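Local coordinates for alpha-actinin-like protein 1 (PDB 5BVR), which binds actin filaments through its paired calponin-homology domains and helps form and organise the actin ring during cytokinesis and septation, at residues Arg214-Glu217 and Arg218-Met221; Val148-Phe151 and Thr152-Thr156. All coordinates share one frame; numbering follows the deposited sequence.

Contact 1 of 2, residues Arg214-Glu217 and Arg218-Met221; sequences RPDE and RSIM
Two torsions bring Asp216 and Ser219 together: chi1 of -172° swings the CG of Asp216 away from its own backbone N, while chi1 of -61° at Ser219 sets OG beside its backbone N. The result is the N-cap of helix 217-234, the closing helix of the second calponin-homology domain, with Asp216 as the capping residue. Its OD2 takes two donors: Ser219 N at 3.0 Å, approaching from above the carboxylate plane, and Ser219 OG at 2.7 Å, on the anti side and from the other face. Aspartate suits the place because its short acidic arm reaches forward to an amide of the first helical turn, and its negative charge probably interacts well with the positive end of the helix dipole. The same residue is part of a zinc site with Arg218, and OD2 is also bonded by Gln12 of helix 11-25, so the cap touches the first calponin-homology domain. With an alanine here, Ser219 N and OG would probably lose their shared acceptor, and the zinc ion one of its partners.

Behind the cap the regular helical pattern begins at once: Ile220 N bonds to Asp216 O at 3.1 Å and Met221 N to Glu217 O at 2.9 Å, the latter almost straight at 173°. Pro215, which has no amide hydrogen to donate and stands outside the helix, lays CB 3.7 Å from Ile220 CD1, two buried apolar side chains meeting obliquely. Glu217 forms a salt bridge with Lys128, while Arg218 makes a cation-pi contact with Trp109. Glu217 and Met221 lie side by side, pointing the same way, with Glu217 CG 4.1 Å from Met221 SD.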
ATOM      1  N   ARG A 214      11.524   9.216  11.778  1.00 20.22           N
ATOM      2  CA  ARG A 214      11.039   9.706  10.482  1.00 20.09           C
ATOM      3  C   ARG A 214      10.487   8.550   9.645  1.00 17.39           C
ATOM      4  O   ARG A 214      11.136   8.059   8.724  1.00 20.26           O
ATOM      5  CB  ARG A 214      12.169  10.406   9.722  1.00 25.31           C
ATOM      6  CG  ARG A 214      12.759  11.604  10.443  1.00 35.68           C
ATOM      7  CD  ARG A 214      13.864  12.246   9.610  1.00 49.29           C
ATOM      8  NE  ARG A 214      14.850  12.939  10.436  1.00 58.55           N
ATOM      9  CZ  ARG A 214      14.842  14.243  10.704  1.00 57.84           C
ATOM     10  NH1 ARG A 214      13.892  15.032  10.212  1.00 61.10           N
ATOM     11  NH2 ARG A 214      15.799  14.758  11.466  1.00 53.69           N
ATOM     12  N   PRO A 215       9.287   8.096   9.969  1.00 16.96           N
ATOM     13  CA  PRO A 215       8.723   6.933   9.275  1.00 17.26           C
ATOM     14  C   PRO A 215       8.307   7.292   7.853  1.00 17.98           C
ATOM     15  O   PRO A 215       8.061   8.456   7.532  1.00 19.91           O
ATOM     16  CB  PRO A 215       7.495   6.586  10.114  1.00 20.81           C
ATOM     17  CG  PRO A 215       7.105   7.866  10.721  1.00 19.85           C
ATOM     18  CD  PRO A 215       8.356   8.650  10.960  1.00 17.83           C
ATOM     19  N   ASP A 216       8.231   6.271   7.005  1.00 17.24           N
ATOM     20  CA  ASP A 216       7.927   6.492   5.601  1.00 18.43           C
ATOM     21  C   ASP A 216       6.431   6.698   5.388  1.00 15.91           C
ATOM     22  O   ASP A 216       5.634   5.767   5.522  1.00 14.22           O
ATOM     23  CB  ASP A 216       8.436   5.357   4.706  1.00 16.78           C
ATOM     24  CG  ASP A 216       8.287   5.697   3.254  1.00 18.40           C
ATOM     25  OD1 ASP A 216       8.959   6.652   2.815  1.00 19.82           O
ATOM     26  OD2 ASP A 216       7.457   5.064   2.554  1.00 16.93           O
ATOM     27  N   GLU A 217       6.079   7.911   4.974  1.00 15.70           N
ATOM     28  CA  GLU A 217       4.697   8.314   4.795  1.00 14.39           C
ATOM     29  C   GLU A 217       3.957   7.439   3.791  1.00 14.30           C
ATOM     30  O   GLU A 217       2.844   6.992   4.066  1.00 13.89           O
ATOM     31  CB  GLU A 217       4.635   9.764   4.338  1.00 15.73           C
ATOM     32  CG  GLU A 217       3.206  10.309   4.321  1.00 16.19           C
ATOM     33  CD  GLU A 217       3.097  11.740   3.874  1.00 23.01           C
ATOM     34  OE1 GLU A 217       4.045  12.281   3.262  1.00 31.44           O
ATOM     35  OE2 GLU A 217       2.033  12.325   4.127  1.00 20.40           O
ATOM     36  N   ARG A 218       4.537   7.225   2.620  1.00 16.27           N
ATOM     37  CA  ARG A 218       3.830   6.457   1.599  1.00 14.05           C
ATOM     38  C   ARG A 218       3.583   5.023   2.041  1.00 15.60           C
ATOM     39  O   ARG A 218       2.532   4.471   1.756  1.00 15.08           O
ATOM     40  CB  ARG A 218       4.619   6.500   0.300  1.00 14.25           C
ATOM     41  CG  ARG A 218       4.622   7.889  -0.315  1.00 16.37           C
ATOM     42  CD  ARG A 218       5.506   8.029  -1.562  1.00 20.37           C
ATOM     43  NE  ARG A 218       5.324   9.358  -2.133  1.00 21.79           N
ATOM     44  CZ  ARG A 218       5.804   9.757  -3.309  1.00 25.31           C
ATOM     45  NH1 ARG A 218       6.517   8.934  -4.072  1.00 27.10           N
ATOM     46  NH2 ARG A 218       5.547  10.990  -3.726  1.00 29.83           N
ATOM     47  N   SER A 219       4.537   4.412   2.737  1.00 13.71           N
ATOM     48  CA  SER A 219       4.348   3.081   3.263  1.00 14.65           C
ATOM     49  C   SER A 219       3.182   3.023   4.261  1.00 14.42           C
ATOM     50  O   SER A 219       2.336   2.124   4.231  1.00 14.39           O
ATOM     51  CB  SER A 219       5.626   2.571   3.910  1.00 15.47           C
ATOM     52  OG  SER A 219       6.665   2.505   2.966  1.00 16.10           O
ATOM     53  N   ILE A 220       3.160   3.965   5.188  1.00 14.15           N
ATOM     54  CA  ILE A 220       2.102   4.013   6.174  1.00 12.65           C
ATOM     55  C   ILE A 220       0.762   4.200   5.479  1.00 13.68           C
ATOM     56  O   ILE A 220      -0.208   3.496   5.788  1.00 13.65           O
ATOM     57  CB  ILE A 220       2.368   5.069   7.279  1.00 13.38           C
ATOM     58  CG1 ILE A 220       3.513   4.574   8.158  1.00 17.01           C
ATOM     59  CG2 ILE A 220       1.109   5.350   8.089  1.00 16.24           C
ATOM     60  CD1 ILE A 220       4.039   5.635   9.103  1.00 16.25           C
ATOM     61  N   MET A 221       0.676   5.154   4.558  1.00 13.94           N
ATOM     62  CA  MET A 221      -0.562   5.371   3.825  1.00 14.13           C
ATOM     63  C   MET A 221      -1.036   4.105   3.119  1.00 14.67           C
ATOM     64  O   MET A 221      -2.225   3.794   3.119  1.00 14.87           O
ATOM     65  CB  MET A 221      -0.387   6.449   2.791  1.00 15.58           C
ATOM     66  CG  MET A 221      -0.249   7.858   3.363  1.00 17.56           C
ATOM     67  SD  MET A 221       0.001   9.119   2.097  1.00 20.29           S
ATOM     68  CE  MET A 221      -1.548   8.876   1.240  1.00 17.83           C
TER

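Contact 2 of 2, residues Val148-Phe151 and Thr152-Thr156; sequences VQDF and TRSWT
The backbone from Val148 to Thr156 doubles back on itself, bringing the CA atoms of Val148 and Ser154 to 5.2 Å, and Trp155 N closes the turn with a bond to Thr152 O. This is the loop between helices 127-138 and 159-168 of the second calponin-homology domain, and it is organised around an Asx turn, in which OD1 of Asp150 accepts from Thr152 N, two residues on. The CG of Asp150 sits between backbone N and carbonyl carbon (chi1 54°), folding OD1 over the turn. Thr152 N meets OD1 from above the carboxylate plane, and Ser154 N is an additional donor at 2.9 Å on its syn lone pair, so two backbone amides are satisfied by one oxygen. Serine suits position 154 because its short side chain puts OG where it can accept from Gln149 N, at 2.9 Å in a nearly straight bond; with Asp150 OD2, Ser154 OG also holds a water. The amide of Gln149 is thereby tied across the turn, while its side chain turns to Asp147.

Beneath this polar layer lies the apolar one. The ring of Phe151 runs beside that of Trp155, their planes only 7° apart but slid so far that they barely overlap, and Val148 CG1 comes to 3.9 Å from Trp155 CZ2. Leu131 and Cys135 of helix 127-138, together with Leu164 of helix 159-168, pack on these side chains. Tryptophan suits the spot because it adds a donor to a broad apolar surface: Trp155 NE1 gives its hydrogen to Asp150 O at 2.8 Å, in the carbonyl plane and on a lone pair.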
ATOM      1  N   VAL A 148      -4.612  11.647  15.388  1.00 15.97           N
ATOM      2  CA  VAL A 148      -4.129  11.400  14.041  1.00 16.23           C
ATOM      3  C   VAL A 148      -4.079  12.720  13.287  1.00 20.47           C
ATOM      4  O   VAL A 148      -5.114  13.323  12.991  1.00 22.51           O
ATOM      5  CB  VAL A 148      -5.004  10.380  13.315  1.00 17.43           C
ATOM      6  CG1 VAL A 148      -4.502  10.203  11.903  1.00 18.98           C
ATOM      7  CG2 VAL A 148      -4.958   9.057  14.025  1.00 17.24           C
ATOM      8  N   GLN A 149      -2.872  13.191  13.010  1.00 16.26           N
ATOM      9  CA  GLN A 149      -2.670  14.481  12.371  1.00 18.42           C
ATOM     10  C   GLN A 149      -1.914  14.351  11.049  1.00 16.09           C
ATOM     11  O   GLN A 149      -1.752  15.350  10.333  1.00 19.29           O
ATOM     12  CB  GLN A 149      -1.881  15.408  13.296  1.00 21.59           C
ATOM     13  CG  GLN A 149      -2.671  15.873  14.505  1.00 23.70           C
ATOM     14  CD  GLN A 149      -3.968  16.579  14.116  1.00 42.74           C
ATOM     15  OE1 GLN A 149      -4.017  17.304  13.122  1.00 43.87           O
ATOM     16  NE2 GLN A 149      -5.027  16.358  14.896  1.00 43.73           N
ATOM     17  N   ASP A 150      -1.468  13.128  10.732  1.00 15.61           N
ATOM     18  CA  ASP A 150      -0.619  12.861   9.588  1.00 15.73           C
ATOM     19  C   ASP A 150      -0.536  11.366   9.359  1.00 16.56           C
ATOM     20  O   ASP A 150      -1.194  10.600  10.053  1.00 14.49           O
ATOM     21  CB  ASP A 150       0.771  13.432   9.861  1.00 15.32           C
ATOM     22  CG  ASP A 150       1.336  12.927  11.157  1.00 17.23           C
ATOM     23  OD1 ASP A 150       1.296  11.706  11.413  1.00 15.74           O
ATOM     24  OD2 ASP A 150       1.753  13.789  11.973  1.00 25.38           O
ATOM     25  N   PHE A 151       0.239  10.972   8.353  1.00 15.46           N
ATOM     26  CA  PHE A 151       0.543   9.576   8.095  1.00 14.04           C
ATOM     27  C   PHE A 151       1.994   9.238   8.419  1.00 15.09           C
ATOM     28  O   PHE A 151       2.626   8.404   7.759  1.00 15.74           O
ATOM     29  CB  PHE A 151       0.217   9.235   6.636  1.00 15.42           C
ATOM     30  CG  PHE A 151      -1.265   9.242   6.338  1.00 15.25           C
ATOM     31  CD1 PHE A 151      -2.065   8.262   6.847  1.00 15.53           C
ATOM     32  CD2 PHE A 151      -1.830  10.217   5.554  1.00 14.90           C
ATOM     33  CE1 PHE A 151      -3.435   8.250   6.582  1.00 17.44           C
ATOM     34  CE2 PHE A 151      -3.186  10.216   5.284  1.00 15.61           C
ATOM     35  CZ  PHE A 151      -3.985   9.230   5.801  1.00 15.56           C
ATOM     36  N   THR A 152       2.509   9.891   9.456  1.00 14.82           N
ATOM     37  CA  THR A 152       3.866   9.631   9.926  1.00 15.77           C
ATOM     38  C   THR A 152       3.881   9.457  11.454  1.00 13.92           C
ATOM     39  O   THR A 152       3.593   8.370  11.961  1.00 15.35           O
ATOM     40  CB  THR A 152       4.846  10.734   9.446  1.00 17.00           C
ATOM     41  OG1 THR A 152       4.350  12.020   9.817  1.00 18.78           O
ATOM     42  CG2 THR A 152       4.999  10.672   7.911  1.00 17.17           C
ATOM     43  N   ARG A 153       4.199  10.528  12.167  1.00 15.39           N
ATOM     44  CA  ARG A 153       4.450  10.456  13.588  1.00 15.98           C
ATOM     45  C   ARG A 153       3.235  10.080  14.408  1.00 16.88           C
ATOM     46  O   ARG A 153       3.392   9.602  15.526  1.00 16.77           O
ATOM     47  CB  ARG A 153       5.026  11.789  14.068  1.00 19.40           C
ATOM     48  CG  ARG A 153       6.045  12.352  13.079  1.00 29.37           C
ATOM     49  CD  ARG A 153       7.148  13.076  13.714  1.00 39.48           C
ATOM     50  NE  ARG A 153       7.889  12.192  14.590  1.00 37.13           N
ATOM     51  CZ  ARG A 153       8.823  12.619  15.420  1.00 40.21           C
ATOM     52  NH1 ARG A 153       9.100  13.917  15.491  1.00 52.28           N
ATOM     53  NH2 ARG A 153       9.460  11.757  16.186  1.00 35.72           N
ATOM     54  N   SER A 154       2.034  10.288  13.869  1.00 14.90           N
ATOM     55  CA  SER A 154       0.812   9.927  14.593  1.00 14.40           C
ATOM     56  C   SER A 154       0.623   8.423  14.760  1.00 15.49           C
ATOM     57  O   SER A 154      -0.271   8.001  15.479  1.00 15.26           O
ATOM     58  CB  SER A 154      -0.438  10.451  13.862  1.00 16.49           C
ATOM     59  OG  SER A 154      -0.399  11.842  13.691  1.00 19.85           O
ATOM     60  N   TRP A 155       1.424   7.624  14.059  1.00 14.29           N
ATOM     61  CA  TRP A 155       1.258   6.172  14.020  1.00 12.74           C
ATOM     62  C   TRP A 155       2.364   5.364  14.704  1.00 13.44           C
ATOM     63  O   TRP A 155       2.231   4.146  14.854  1.00 15.47           O
ATOM     64  CB  TRP A 155       1.212   5.734  12.534  1.00 13.96           C
ATOM     65  CG  TRP A 155       0.066   6.373  11.818  1.00 13.02           C
ATOM     66  CD1 TRP A 155       0.064   7.573  11.198  1.00 15.21           C
ATOM     67  CD2 TRP A 155      -1.286   5.881  11.758  1.00 12.69           C
ATOM     68  NE1 TRP A 155      -1.193   7.856  10.720  1.00 14.48           N
ATOM     69  CE2 TRP A 155      -2.042   6.832  11.054  1.00 13.86           C
ATOM     70  CE3 TRP A 155      -1.919   4.720  12.219  1.00 14.08           C
ATOM     71  CZ2 TRP A 155      -3.398   6.666  10.803  1.00 13.95           C
ATOM     72  CZ3 TRP A 155      -3.274   4.550  11.961  1.00 15.00           C
ATOM     73  CH2 TRP A 155      -3.981   5.509  11.234  1.00 14.26           C
ATOM     74  N   THR A 156       3.424   6.036  15.157  1.00 15.71           N
ATOM     75  CA  THR A 156       4.615   5.322  15.600  1.00 16.25           C
ATOM     76  C   THR A 156       4.520   4.731  17.003  1.00 15.36           C
ATOM     77  O   THR A 156       5.322   3.881  17.357  1.00 17.90           O
ATOM     78  CB  THR A 156       5.873   6.203  15.471  1.00 15.49           C
ATOM     79  OG1 THR A 156       5.757   7.361  16.311  1.00 17.50           O
ATOM     80  CG2 THR A 156       6.092   6.611  13.996  1.00 17.74           C
TER
HETATM   81  O   HOH W   1       1.669  13.878  14.828  1.00 36.47           O

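Overall arrangement
Contact 2 comes first along the chain, in the loop between helices 127-138 and 159-168; contact 1 follows at the start of helix 217-234. Their centres lie about 9 Å apart, both within the second calponin-homology domain, and they touch directly. Met221 CG meets Phe151 CG at 3.4 Å, and Pro215 CG packs on Thr156 CG2 at 3.7 Å. The loop of contact 2 therefore rests against the first turn of the domain's last helix. Contact 2 stays within the second domain, whereas contact 1 also meets the first calponin-homology domain, through helices 11-25 and 101-117, in the actin-binding part of the protein.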